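Local coordinates for protein prephenate dehydrogenase (Aquifex aeolicus, PDB 2G5C) that probably catalyses the NAD-dependent oxidative decarboxylation of prephenate to 4-hydroxyphenylpyruvate, the dehydrogenase step of tyrosine biosynthesis, at residues Val9-Gly14 with Asp133-Gly138; Gly14-Ser19 with Phe65-Ser70; Ser19-Gly24 with Ile47-Thr52; Thr91-Gly96 with Lys155-Val160. All blocks are in the same frame, centred on the assembly; numbering follows the deposited sequence.

The four contacts illustrate how one helix can tie a nucleotide-binding sheet to its cofactor. Helix 11-22 takes part in three of them: its first turn meets NAD and a loop in contact 1, its middle lies on strand 65-68 in contact 2, and its last turn reaches the segment 47-52 in contact 3. The centres of contacts 1 and 2 are about 7 Å apart, those of contacts 2 and 3 about 8 Å. Contact 4 lies on strand 91-94, the sheet neighbour of strand 65-68, with its centre about 10 Å from that of contact 2. Contacts 1, 2 and 4 all hold residues that touch NAD, whereas contact 3 lies away from the cofactor.

Contact 1 (Val9-Gly14 with Asp133-Gly138); sequences VGFMGG and DNLYEG. With NAD (nicotinamide-adenine-dinucleotide), chain E.
Leu135 packs against Phe11 and Met12 in the first turn of the helix that follows the glycine-rich loop of a Rossmann fold. Its two methyls divide the work: CD1 lies 3.7 Å from CZ of Phe11, and CD2 lies 3.7 Å from the selenium of Met12, a selenomethionine, whose chain crosses the leucine at about a right angle. Bends in the Met12 chain (chi2 -64°, chi3 -73°) bring its CE to 3.6 Å from C5N of NAD, against the nicotinamide ring. The backbone of this turn grips the diphosphate: Phe11 N donates to NAD O1A at 3.0 Å, and Met12 N to NAD O1N at 2.8 Å, almost straight at 175°. Gly10, the N-cap, passes so close to the cofactor that a side chain there would collide with O5B, and the helix start probably favours the negative phosphates. Tyr136 also meets Met12, its CE1 lying 4.2 Å from Met12 CE. One layer out, the tyrosine is held by a hydrogen bond between its OH and Gln95 NE2 and by edge-to-face packing with Trp161. Leu135 and Tyr136 occupy the two central positions of a type I turn, closed by Glu137 N donating to Asn134 O at 2.9 Å.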
# COMPACT_ATOMS: atom_id res chain seq x y z
N VAL A 9 25.25 -10.56 -11.78
CA VAL A 9 24.92 -9.58 -12.80
C VAL A 9 23.43 -9.57 -13.11
O VAL A 9 23.00 -10.12 -14.13
CB VAL A 9 25.72 -9.84 -14.10
CG1 VAL A 9 25.57 -8.65 -15.05
CG2 VAL A 9 27.19 -10.07 -13.79
N GLY A 10 22.65 -8.96 -12.23
CA GLY A 10 21.22 -8.89 -12.43
C GLY A 10 20.78 -7.44 -12.50
O GLY A 10 21.52 -6.58 -12.99
N PHE A 11 19.58 -7.17 -12.00
CA PHE A 11 19.05 -5.81 -12.01
C PHE A 11 19.94 -4.85 -11.22
O PHE A 11 20.32 -3.79 -11.72
CB PHE A 11 17.63 -5.80 -11.41
CG PHE A 11 17.08 -4.43 -11.20
CD1 PHE A 11 16.82 -3.59 -12.28
CD2 PHE A 11 16.85 -3.95 -9.91
CE1 PHE A 11 16.33 -2.30 -12.08
CE2 PHE A 11 16.36 -2.67 -9.70
CZ PHE A 11 16.10 -1.84 -10.79
N MSE A 12 20.27 -5.22 -9.99
CA MSE A 12 21.11 -4.38 -9.15
C MSE A 12 22.57 -4.37 -9.60
O MSE A 12 23.17 -3.31 -9.76
CB MSE A 12 21.00 -4.82 -7.69
CG MSE A 12 19.57 -4.79 -7.13
SE MSE A 12 18.79 -3.02 -7.04
CE MSE A 12 19.81 -2.32 -5.56
N GLY A 13 23.14 -5.56 -9.79
CA GLY A 13 24.52 -5.63 -10.23
C GLY A 13 24.67 -4.85 -11.52
O GLY A 13 25.59 -4.04 -11.67
N GLY A 14 23.74 -5.07 -12.45
CA GLY A 14 23.78 -4.37 -13.72
C GLY A 14 23.58 -2.87 -13.58
O GLY A 14 24.19 -2.10 -14.32
N ASP A 133 20.95 3.15 -15.40
CA ASP A 133 22.15 3.90 -15.06
C ASP A 133 21.88 5.13 -14.20
O ASP A 133 22.67 6.07 -14.20
CB ASP A 133 22.89 4.32 -16.33
CG ASP A 133 22.08 5.29 -17.18
OD1 ASP A 133 21.69 6.36 -16.66
OD2 ASP A 133 21.82 4.99 -18.37
N ASN A 134 20.77 5.12 -13.47
CA ASN A 134 20.42 6.25 -12.61
C ASN A 134 19.67 5.77 -11.39
O ASN A 134 19.20 6.57 -10.58
CB ASN A 134 19.54 7.24 -13.37
CG ASN A 134 18.20 6.65 -13.75
OD1 ASN A 134 18.12 5.69 -14.51
ND2 ASN A 134 17.13 7.21 -13.20
N LEU A 135 19.55 4.45 -11.27
CA LEU A 135 18.84 3.83 -10.16
C LEU A 135 19.15 4.40 -8.78
O LEU A 135 18.30 4.41 -7.90
CB LEU A 135 19.11 2.32 -10.16
CG LEU A 135 18.36 1.53 -9.09
CD1 LEU A 135 16.87 1.55 -9.39
CD2 LEU A 135 18.88 0.10 -9.05
N TYR A 136 20.37 4.89 -8.60
CA TYR A 136 20.78 5.42 -7.30
C TYR A 136 20.71 6.95 -7.17
O TYR A 136 20.81 7.48 -6.06
CB TYR A 136 22.20 4.95 -7.00
CG TYR A 136 22.39 3.46 -7.21
CD1 TYR A 136 21.87 2.53 -6.31
CD2 TYR A 136 23.08 2.98 -8.33
CE1 TYR A 136 22.02 1.16 -6.51
CE2 TYR A 136 23.23 1.61 -8.54
CZ TYR A 136 22.70 0.71 -7.63
OH TYR A 136 22.86 -0.64 -7.83
N GLU A 137 20.54 7.65 -8.29
CA GLU A 137 20.48 9.11 -8.28
C GLU A 137 19.55 9.68 -7.21
O GLU A 137 18.33 9.57 -7.31
CB GLU A 137 20.04 9.62 -9.65
CG GLU A 137 20.98 9.26 -10.79
CD GLU A 137 22.33 9.94 -10.67
OE1 GLU A 137 23.00 9.76 -9.63
OE2 GLU A 137 22.73 10.65 -11.62
N GLY A 138 20.14 10.30 -6.19
CA GLY A 138 19.35 10.89 -5.12
C GLY A 138 18.89 9.91 -4.06
O GLY A 138 18.49 10.32 -2.97
PA NAD E . 18.36 -10.44 -9.80
O1A NAD E . 18.02 -9.46 -10.84
O2A NAD E . 17.52 -11.70 -9.76
O5B NAD E . 19.91 -10.78 -9.98
C5B NAD E . 20.52 -11.70 -9.13
C4B NAD E . 21.68 -12.35 -9.87
O4B NAD E . 22.21 -13.28 -8.96
C3B NAD E . 21.23 -13.17 -11.10
O3B NAD E . 21.83 -12.71 -12.30
C2B NAD E . 21.61 -14.61 -10.71
O2B NAD E . 21.96 -15.47 -11.77
C1B NAD E . 22.73 -14.31 -9.74
N9A NAD E . 23.17 -15.37 -8.81
C8A NAD E . 22.42 -16.26 -8.08
N7A NAD E . 23.26 -17.04 -7.37
C5A NAD E . 24.53 -16.66 -7.63
C6A NAD E . 25.79 -17.10 -7.19
N6A NAD E . 25.91 -18.09 -6.33
N1A NAD E . 26.94 -16.47 -7.68
C2A NAD E . 26.85 -15.42 -8.59
N3A NAD E . 25.60 -14.99 -9.03
C4A NAD E . 24.48 -15.61 -8.55
O3 NAD E . 18.30 -9.77 -8.31
PN NAD E . 18.50 -8.21 -7.96
O1N NAD E . 19.48 -7.65 -8.91
O2N NAD E . 17.15 -7.58 -7.95
O5D NAD E . 19.06 -8.12 -6.45
C5D NAD E . 20.33 -8.63 -6.10
C4D NAD E . 20.72 -8.32 -4.64
O4D NAD E . 20.42 -6.97 -4.34
C3D NAD E . 20.07 -9.16 -3.52
O3D NAD E . 21.10 -9.62 -2.65
C2D NAD E . 19.11 -8.22 -2.80
O2D NAD E . 19.01 -8.49 -1.41
C1D NAD E . 19.68 -6.84 -3.14
N1N NAD E . 18.70 -5.73 -3.32
C2N NAD E . 17.65 -5.91 -4.21
C3N NAD E . 16.71 -4.89 -4.40
C7N NAD E . 15.58 -5.11 -5.37
O7N NAD E . 14.68 -4.09 -5.54
N7N NAD E . 15.42 -6.22 -6.07
C4N NAD E . 16.85 -3.68 -3.67
C5N NAD E . 17.92 -3.51 -2.76
C6N NAD E . 18.84 -4.55 -2.59

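Contact 2 (Gly14-Ser19 with Phe65-Ser70); sequences GSFAKS and FVMLSS. With NAD (nicotinamide-adenine-dinucleotide), chain E.
Phe16 lies against Met67 and Phe65 where helix 11-22 covers strand 65-68 of the Rossmann-fold sheet, a case of how alternating strand residues build a helix-sheet interface. Phe65 and Met67 both point toward the helix, while Val66 between them points away. With CG anti to the backbone N (chi1 178°), the Phe16 ring is carried down from the helix onto the strand. There the terminal methyl CE of Met67, a selenomethionine, sits over one face of the ring, 3.5 Å from its centroid, in a CH-pi contact. The chain of Met67 is bent at both chi2 and chi3, which turns CE back over the ring, and its SE adds a Met-aromatic contact. Phe65 is placed differently: CZ of Phe16 approaches the edge of the Phe65 ring, 3.9 Å from its CE2. Trp161 of helix 151-163 packs edge-to-face with Phe16, and Val160 touches the same side chain. With an alanine at Phe16, the methyl of Met67 would probably lose the aromatic face beneath it and the edge of Phe65 its neighbour, opening a gap between helix and strand. In the helix, Ser15 O is gripped by two donors of Ser19 from opposite faces of its plane, OG at 2.7 Å and N at 2.8 Å. Past the strand's end, the hydroxyl O3D of NAD donates to Ser70 O at 2.5 Å.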
# COMPACT_ATOMS: atom_id res chain seq x y z
N GLY A 14 23.74 -5.07 -12.45
CA GLY A 14 23.78 -4.37 -13.72
C GLY A 14 23.58 -2.87 -13.58
O GLY A 14 24.19 -2.10 -14.32
N SER A 15 22.74 -2.45 -12.64
CA SER A 15 22.49 -1.02 -12.44
C SER A 15 23.72 -0.30 -11.90
O SER A 15 24.02 0.82 -12.32
CB SER A 15 21.30 -0.80 -11.49
OG SER A 15 20.09 -1.26 -12.06
N PHE A 16 24.41 -0.94 -10.96
CA PHE A 16 25.61 -0.34 -10.39
C PHE A 16 26.65 -0.17 -11.49
O PHE A 16 27.31 0.86 -11.59
CB PHE A 16 26.20 -1.23 -9.29
CG PHE A 16 27.47 -0.69 -8.69
CD1 PHE A 16 27.44 0.44 -7.87
CD2 PHE A 16 28.69 -1.29 -8.96
CE1 PHE A 16 28.62 0.95 -7.32
CE2 PHE A 16 29.87 -0.79 -8.42
CZ PHE A 16 29.84 0.33 -7.60
N ALA A 17 26.79 -1.20 -12.32
CA ALA A 17 27.74 -1.19 -13.42
C ALA A 17 27.48 -0.04 -14.39
O ALA A 17 28.39 0.69 -14.77
CB ALA A 17 27.69 -2.53 -14.17
N LYS A 18 26.22 0.11 -14.79
CA LYS A 18 25.85 1.17 -15.71
C LYS A 18 26.00 2.52 -15.04
O LYS A 18 26.44 3.49 -15.66
CB LYS A 18 24.41 0.97 -16.18
CG LYS A 18 24.17 -0.38 -16.86
CD LYS A 18 22.74 -0.53 -17.35
CE LYS A 18 22.43 0.44 -18.47
NZ LYS A 18 21.04 0.27 -18.98
N SER A 19 25.62 2.60 -13.77
CA SER A 19 25.73 3.85 -13.04
C SER A 19 27.20 4.23 -12.94
O SER A 19 27.54 5.41 -12.89
CB SER A 19 25.14 3.71 -11.63
OG SER A 19 23.74 3.46 -11.69
N PHE A 65 38.05 -4.16 -6.51
CA PHE A 65 36.81 -3.58 -6.01
C PHE A 65 35.69 -4.55 -6.36
O PHE A 65 35.40 -4.77 -7.53
CB PHE A 65 36.56 -2.22 -6.66
CG PHE A 65 35.47 -1.43 -6.00
CD1 PHE A 65 35.74 -0.67 -4.87
CD2 PHE A 65 34.17 -1.47 -6.49
CE1 PHE A 65 34.73 0.05 -4.23
CE2 PHE A 65 33.14 -0.76 -5.85
CZ PHE A 65 33.42 -0.00 -4.72
N VAL A 66 35.06 -5.14 -5.35
CA VAL A 66 34.00 -6.11 -5.59
C VAL A 66 32.65 -5.69 -5.01
O VAL A 66 32.56 -5.28 -3.86
CB VAL A 66 34.40 -7.49 -5.01
CG1 VAL A 66 33.33 -8.52 -5.33
CG2 VAL A 66 35.75 -7.91 -5.59
N MSE A 67 31.60 -5.82 -5.82
CA MSE A 67 30.25 -5.47 -5.39
C MSE A 67 29.35 -6.70 -5.41
O MSE A 67 28.90 -7.13 -6.47
CB MSE A 67 29.66 -4.39 -6.31
CG MSE A 67 28.20 -4.01 -5.98
SE MSE A 67 28.02 -3.09 -4.28
CE MSE A 67 28.75 -1.39 -4.82
N LEU A 68 29.11 -7.27 -4.24
CA LEU A 68 28.26 -8.44 -4.11
C LEU A 68 26.82 -8.01 -4.42
O LEU A 68 26.21 -7.22 -3.68
CB LEU A 68 28.37 -9.01 -2.70
CG LEU A 68 29.79 -9.45 -2.31
CD1 LEU A 68 29.80 -9.94 -0.88
CD2 LEU A 68 30.27 -10.55 -3.25
N SER A 69 26.30 -8.53 -5.52
CA SER A 69 24.96 -8.18 -5.98
C SER A 69 24.13 -9.41 -6.29
O SER A 69 23.19 -9.36 -7.08
CB SER A 69 25.07 -7.30 -7.22
OG SER A 69 26.03 -6.27 -7.00
N SER A 70 24.49 -10.53 -5.67
CA SER A 70 23.77 -11.78 -5.84
C SER A 70 22.87 -11.95 -4.62
O SER A 70 22.83 -11.08 -3.75
CB SER A 70 24.77 -12.94 -5.94
OG SER A 70 25.66 -12.94 -4.82
PA NAD E . 18.36 -10.44 -9.80
O1A NAD E . 18.02 -9.46 -10.84
O2A NAD E . 17.52 -11.70 -9.76
O5B NAD E . 19.91 -10.78 -9.98
C5B NAD E . 20.52 -11.70 -9.13
C4B NAD E . 21.68 -12.35 -9.87
O4B NAD E . 22.21 -13.28 -8.96
C3B NAD E . 21.23 -13.17 -11.10
O3B NAD E . 21.83 -12.71 -12.30
C2B NAD E . 21.61 -14.61 -10.71
O2B NAD E . 21.96 -15.47 -11.77
C1B NAD E . 22.73 -14.31 -9.74
N9A NAD E . 23.17 -15.37 -8.81
C8A NAD E . 22.42 -16.26 -8.08
N7A NAD E . 23.26 -17.04 -7.37
C5A NAD E . 24.53 -16.66 -7.63
C6A NAD E . 25.79 -17.10 -7.19
N6A NAD E . 25.91 -18.09 -6.33
N1A NAD E . 26.94 -16.47 -7.68
C2A NAD E . 26.85 -15.42 -8.59
N3A NAD E . 25.60 -14.99 -9.03
C4A NAD E . 24.48 -15.61 -8.55
O3 NAD E . 18.30 -9.77 -8.31
PN NAD E . 18.50 -8.21 -7.96
O1N NAD E . 19.48 -7.65 -8.91
O2N NAD E . 17.15 -7.58 -7.95
O5D NAD E . 19.06 -8.12 -6.45
C5D NAD E . 20.33 -8.63 -6.10
C4D NAD E . 20.72 -8.32 -4.64
O4D NAD E . 20.42 -6.97 -4.34
C3D NAD E . 20.07 -9.16 -3.52
O3D NAD E . 21.10 -9.62 -2.65
C2D NAD E . 19.11 -8.22 -2.80
O2D NAD E . 19.01 -8.49 -1.41
C1D NAD E . 19.68 -6.84 -3.14
N1N NAD E . 18.70 -5.73 -3.32
C2N NAD E . 17.65 -5.91 -4.21
C3N NAD E . 16.71 -4.89 -4.40
C7N NAD E . 15.58 -5.11 -5.37
O7N NAD E . 14.68 -4.09 -5.54
N7N NAD E . 15.42 -6.22 -6.07
C4N NAD E . 16.85 -3.68 -3.67
C5N NAD E . 17.92 -3.51 -2.76
C6N NAD E . 18.84 -4.55 -2.59

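Contact 3 (Ser19-Gly24 with Ile47-Thr52); sequences SLRRSG and IIDEGT
Arg21 and Asp49 meet through two flat groups set nearly perpendicular, the guanidinium and carboxylate planes standing 80° apart. OD2 of Asp49 lies at the edge of the guanidinium, close to its plane, and forms a salt bridge with NH2 of Arg21 at 2.7 Å. OD1 stays farther off, 3.5 Å from the same NH2, which makes the pairing a single-pronged one. A bend at chi2 (-62°) in the otherwise stretched arginine chain leads its head away from the helix toward the strand side. The second nitrogen, NH1, is occupied as well, hydrogen-bonded to the carbonyls of Phe25 and Gly27. OD2 of Asp49 also accepts from Ile29 N of strand 28-32, next to strand 50-52 in the sheet. An alanine in place of Asp49 would probably leave NH2 of Arg21 without its anionic mate and Ile29 N without this acceptor. The arginine stands in the last turn of helix 11-22, which closes in a Schellman motif: Gly24 takes a positive phi of 107°, and its N bonds to Arg21 O at 2.6 Å. Backbone and side chain of Arg21 thus serve different ends, one finishing the helix and the other pairing with the carboxylate of Asp49. Since both residues are partly exposed, the salt bridge is likely to be tempered by solvent, while the backbone partners of NH1 and OD2 probably limit how far either group can turn.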
# COMPACT_ATOMS: atom_id res chain seq x y z
N SER A 19 25.62 2.60 -13.77
CA SER A 19 25.73 3.85 -13.04
C SER A 19 27.20 4.23 -12.94
O SER A 19 27.54 5.41 -12.89
CB SER A 19 25.14 3.71 -11.63
OG SER A 19 23.74 3.46 -11.69
N LEU A 20 28.06 3.22 -12.93
CA LEU A 20 29.50 3.44 -12.84
C LEU A 20 30.04 4.14 -14.08
O LEU A 20 30.76 5.13 -13.97
CB LEU A 20 30.22 2.10 -12.65
CG LEU A 20 31.18 2.02 -11.46
CD1 LEU A 20 32.24 3.11 -11.56
CD2 LEU A 20 30.40 2.19 -10.18
N ARG A 21 29.69 3.62 -15.25
CA ARG A 21 30.14 4.20 -16.52
C ARG A 21 29.67 5.64 -16.68
O ARG A 21 30.48 6.54 -16.90
CB ARG A 21 29.62 3.38 -17.70
CG ARG A 21 30.28 2.03 -17.86
CD ARG A 21 31.77 2.17 -18.13
NE ARG A 21 32.39 0.87 -18.33
CZ ARG A 21 33.70 0.65 -18.30
NH1 ARG A 21 34.54 1.66 -18.07
NH2 ARG A 21 34.17 -0.58 -18.48
N ARG A 22 28.36 5.84 -16.60
CA ARG A 22 27.77 7.17 -16.75
C ARG A 22 28.50 8.18 -15.87
O ARG A 22 28.72 9.32 -16.28
CB ARG A 22 26.29 7.15 -16.35
CG ARG A 22 25.62 8.52 -16.46
CD ARG A 22 24.29 8.59 -15.72
NE ARG A 22 24.45 8.75 -14.27
CZ ARG A 22 24.83 7.78 -13.44
NH1 ARG A 22 25.11 6.57 -13.90
NH2 ARG A 22 24.93 8.03 -12.14
N SER A 23 28.88 7.77 -14.67
CA SER A 23 29.57 8.65 -13.74
C SER A 23 30.97 9.00 -14.24
O SER A 23 31.66 9.81 -13.62
CB SER A 23 29.65 8.01 -12.36
OG SER A 23 28.37 7.96 -11.75
N GLY A 24 31.38 8.38 -15.34
CA GLY A 24 32.69 8.67 -15.91
C GLY A 24 33.77 7.62 -15.74
O GLY A 24 34.92 7.84 -16.12
N ILE A 47 27.24 -3.71 -20.49
CA ILE A 47 27.12 -3.54 -19.05
C ILE A 47 28.48 -3.81 -18.42
O ILE A 47 28.98 -3.01 -17.63
CB ILE A 47 26.11 -4.54 -18.45
CG1 ILE A 47 24.78 -4.47 -19.21
CG2 ILE A 47 25.88 -4.22 -16.97
CD1 ILE A 47 24.07 -3.15 -19.10
N ILE A 48 29.07 -4.95 -18.78
CA ILE A 48 30.38 -5.35 -18.30
C ILE A 48 31.28 -5.60 -19.51
O ILE A 48 30.80 -5.82 -20.62
CB ILE A 48 30.31 -6.66 -17.47
CG1 ILE A 48 29.79 -7.80 -18.34
CG2 ILE A 48 29.38 -6.46 -16.26
CD1 ILE A 48 29.87 -9.16 -17.69
N ASP A 49 32.59 -5.55 -19.29
CA ASP A 49 33.56 -5.76 -20.36
C ASP A 49 33.69 -7.25 -20.68
O ASP A 49 33.83 -7.64 -21.84
CB ASP A 49 34.92 -5.19 -19.97
CG ASP A 49 34.91 -3.67 -19.87
OD1 ASP A 49 34.78 -3.01 -20.92
OD2 ASP A 49 35.02 -3.14 -18.74
N GLU A 50 33.65 -8.07 -19.64
CA GLU A 50 33.78 -9.51 -19.77
C GLU A 50 33.30 -10.15 -18.48
O GLU A 50 33.29 -9.52 -17.42
CB GLU A 50 35.24 -9.91 -20.02
CG GLU A 50 35.47 -11.42 -20.02
CD GLU A 50 36.94 -11.81 -20.10
OE1 GLU A 50 37.23 -13.03 -20.06
OE2 GLU A 50 37.80 -10.91 -20.21
N GLY A 51 32.91 -11.42 -18.56
CA GLY A 51 32.44 -12.10 -17.37
C GLY A 51 32.73 -13.58 -17.43
O GLY A 51 33.19 -14.09 -18.45
N THR A 52 32.49 -14.27 -16.32
CA THR A 52 32.72 -15.71 -16.26
C THR A 52 31.68 -16.36 -15.37
O THR A 52 31.07 -15.71 -14.51
CB THR A 52 34.13 -16.04 -15.73
OG1 THR A 52 34.32 -17.46 -15.70
CG2 THR A 52 34.31 -15.48 -14.31

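Contact 4 (Thr91-Gly96 with Lys155-Val160); sequences TVTDQG and KLVKRV. With NAD (nicotinamide-adenine-dinucleotide), chain E.
Val157 meets Thr93 tip to tip and also touches Thr91, so that one helix residue bridges two strand residues that point toward it. The contact across the segments is one of van der Waals packing. CG1 of Val157 lies 3.7 Å from OG1 of Thr93, and its other branch, CG2, lies 3.9 Å from CG2 of Thr91. The two methyls thus spread over both threonines, CG2 reaching CB of Thr93 as well. At the more exposed side of the contact, CD2 of Leu156 comes to 3.7 Å from OG1 of Thr91, the side chains meeting at a slant. The axes of strand 91-94 and helix 155-160 approach to 10.0 Å at an angle of 52°.

Hydrogen bonding involves other partners. Thr93 holds OG1 anti to its own backbone N (chi1 -170°), and the hydroxyl is hydrogen-bonded to Val115 O on the neighbouring strand, so this buried polar atom is satisfied although a methyl packs on it. At the end of the strand, Asp94 OD2 pairs with Lys99 in a salt bridge, and Gly96 N, just past it, makes a weak bond to that oxygen at 3.0 Å. Gln95 OE1 is hydrogen-bonded to Ser69 OG.

Cofactor contacts come last along the segment: Gln95 O is 3.2 Å from C6N of NAD, and Gly96 CA is 3.9 Å from O2D of the cofactor. A helix packed on the sheet, with the cofactor at the carboxyl ends of parallel strands, is the layered alpha/beta arrangement of Rossmann-type dinucleotide-binding domains.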
# COMPACT_ATOMS: atom_id res chain seq x y z
N THR A 91 38.97 -4.44 -2.16
CA THR A 91 37.87 -3.92 -1.35
C THR A 91 36.60 -4.65 -1.77
O THR A 91 36.30 -4.76 -2.96
CB THR A 91 37.65 -2.41 -1.59
OG1 THR A 91 38.76 -1.68 -1.07
CG2 THR A 91 36.37 -1.95 -0.89
N VAL A 92 35.86 -5.16 -0.79
CA VAL A 92 34.62 -5.89 -1.07
C VAL A 92 33.45 -5.27 -0.32
O VAL A 92 33.49 -5.14 0.90
CB VAL A 92 34.73 -7.37 -0.65
CG1 VAL A 92 33.41 -8.09 -0.94
CG2 VAL A 92 35.88 -8.04 -1.39
N THR A 93 32.40 -4.91 -1.06
CA THR A 93 31.21 -4.31 -0.45
C THR A 93 29.98 -4.98 -1.08
O THR A 93 30.11 -5.71 -2.06
CB THR A 93 31.21 -2.77 -0.67
OG1 THR A 93 30.18 -2.16 0.13
CG2 THR A 93 31.02 -2.42 -2.13
N ASP A 94 28.79 -4.74 -0.53
CA ASP A 94 27.60 -5.38 -1.08
C ASP A 94 26.38 -4.47 -1.28
O ASP A 94 26.44 -3.26 -1.06
CB ASP A 94 27.20 -6.57 -0.19
CG ASP A 94 26.58 -6.13 1.15
OD1 ASP A 94 27.20 -5.30 1.86
OD2 ASP A 94 25.49 -6.63 1.50
N GLN A 95 25.29 -5.09 -1.71
CA GLN A 95 24.02 -4.40 -1.95
C GLN A 95 22.90 -5.12 -1.21
O GLN A 95 21.74 -4.72 -1.30
CB GLN A 95 23.70 -4.39 -3.45
CG GLN A 95 24.57 -3.46 -4.27
CD GLN A 95 24.02 -3.24 -5.67
OE1 GLN A 95 24.33 -3.99 -6.60
NE2 GLN A 95 23.20 -2.21 -5.83
N GLY A 96 23.25 -6.18 -0.49
CA GLY A 96 22.25 -6.95 0.24
C GLY A 96 21.23 -6.11 0.98
O GLY A 96 21.56 -5.04 1.50
N LYS A 155 35.63 5.14 3.46
CA LYS A 155 35.62 6.40 2.73
C LYS A 155 35.57 6.14 1.24
O LYS A 155 34.87 6.84 0.50
CB LYS A 155 36.86 7.23 3.08
CG LYS A 155 36.94 7.68 4.53
CD LYS A 155 38.12 8.61 4.75
CE LYS A 155 38.24 9.02 6.22
NZ LYS A 155 37.02 9.73 6.71
N LEU A 156 36.32 5.14 0.78
CA LEU A 156 36.34 4.79 -0.63
C LEU A 156 34.92 4.45 -1.10
O LEU A 156 34.36 5.12 -1.96
CB LEU A 156 37.27 3.59 -0.85
CG LEU A 156 37.28 2.97 -2.25
CD1 LEU A 156 37.77 3.98 -3.27
CD2 LEU A 156 38.16 1.73 -2.25
N VAL A 157 34.36 3.39 -0.51
CA VAL A 157 33.02 2.94 -0.86
C VAL A 157 31.99 4.06 -0.77
O VAL A 157 31.08 4.14 -1.59
CB VAL A 157 32.59 1.77 0.06
CG1 VAL A 157 31.16 1.36 -0.24
CG2 VAL A 157 33.53 0.58 -0.14
N LYS A 158 32.15 4.94 0.22
CA LYS A 158 31.24 6.06 0.40
C LYS A 158 31.30 6.99 -0.81
O LYS A 158 30.28 7.33 -1.40
CB LYS A 158 31.59 6.86 1.66
CG LYS A 158 30.76 8.13 1.82
CD LYS A 158 31.11 8.88 3.10
CE LYS A 158 30.31 10.17 3.21
NZ LYS A 158 30.66 10.96 4.42
N ARG A 159 32.51 7.40 -1.17
CA ARG A 159 32.69 8.30 -2.31
C ARG A 159 32.14 7.72 -3.60
O ARG A 159 31.57 8.44 -4.42
CB ARG A 159 34.17 8.63 -2.50
CG ARG A 159 34.78 9.46 -1.38
CD ARG A 159 36.16 9.99 -1.79
NE ARG A 159 36.81 10.75 -0.72
CZ ARG A 159 37.23 10.23 0.42
NH1 ARG A 159 37.07 8.94 0.66
NH2 ARG A 159 37.82 11.00 1.34
N VAL A 160 32.31 6.41 -3.79
CA VAL A 160 31.82 5.74 -4.99
C VAL A 160 30.31 5.86 -5.11
O VAL A 160 29.78 6.24 -6.15
CB VAL A 160 32.20 4.24 -4.99
CG1 VAL A 160 31.70 3.58 -6.26
CG2 VAL A 160 33.71 4.09 -4.87
PA NAD E . 18.36 -10.44 -9.80
O1A NAD E . 18.02 -9.46 -10.84
O2A NAD E . 17.52 -11.70 -9.76
O5B NAD E . 19.91 -10.78 -9.98
C5B NAD E . 20.52 -11.70 -9.13
C4B NAD E . 21.68 -12.35 -9.87
O4B NAD E . 22.21 -13.28 -8.96
C3B NAD E . 21.23 -13.17 -11.10
O3B NAD E . 21.83 -12.71 -12.30
C2B NAD E . 21.61 -14.61 -10.71
O2B NAD E . 21.96 -15.47 -11.77
C1B NAD E . 22.73 -14.31 -9.74
N9A NAD E . 23.17 -15.37 -8.81
C8A NAD E . 22.42 -16.26 -8.08
N7A NAD E . 23.26 -17.04 -7.37
C5A NAD E . 24.53 -16.66 -7.63
C6A NAD E . 25.79 -17.10 -7.19
N6A NAD E . 25.91 -18.09 -6.33
N1A NAD E . 26.94 -16.47 -7.68
C2A NAD E . 26.85 -15.42 -8.59
N3A NAD E . 25.60 -14.99 -9.03
C4A NAD E . 24.48 -15.61 -8.55
O3 NAD E . 18.30 -9.77 -8.31
PN NAD E . 18.50 -8.21 -7.96
O1N NAD E . 19.48 -7.65 -8.91
O2N NAD E . 17.15 -7.58 -7.95
O5D NAD E . 19.06 -8.12 -6.45
C5D NAD E . 20.33 -8.63 -6.10
C4D NAD E . 20.72 -8.32 -4.64
O4D NAD E . 20.42 -6.97 -4.34
C3D NAD E . 20.07 -9.16 -3.52
O3D NAD E . 21.10 -9.62 -2.65
C2D NAD E . 19.11 -8.22 -2.80
O2D NAD E . 19.01 -8.49 -1.41
C1D NAD E . 19.68 -6.84 -3.14
N1N NAD E . 18.70 -5.73 -3.32
C2N NAD E . 17.65 -5.91 -4.21
C3N NAD E . 16.71 -4.89 -4.40
C7N NAD E . 15.58 -5.11 -5.37
O7N NAD E . 14.68 -4.09 -5.54
N7N NAD E . 15.42 -6.22 -6.07
C4N NAD E . 16.85 -3.68 -3.67
C5N NAD E . 17.92 -3.51 -2.76
C6N NAD E . 18.84 -4.55 -2.59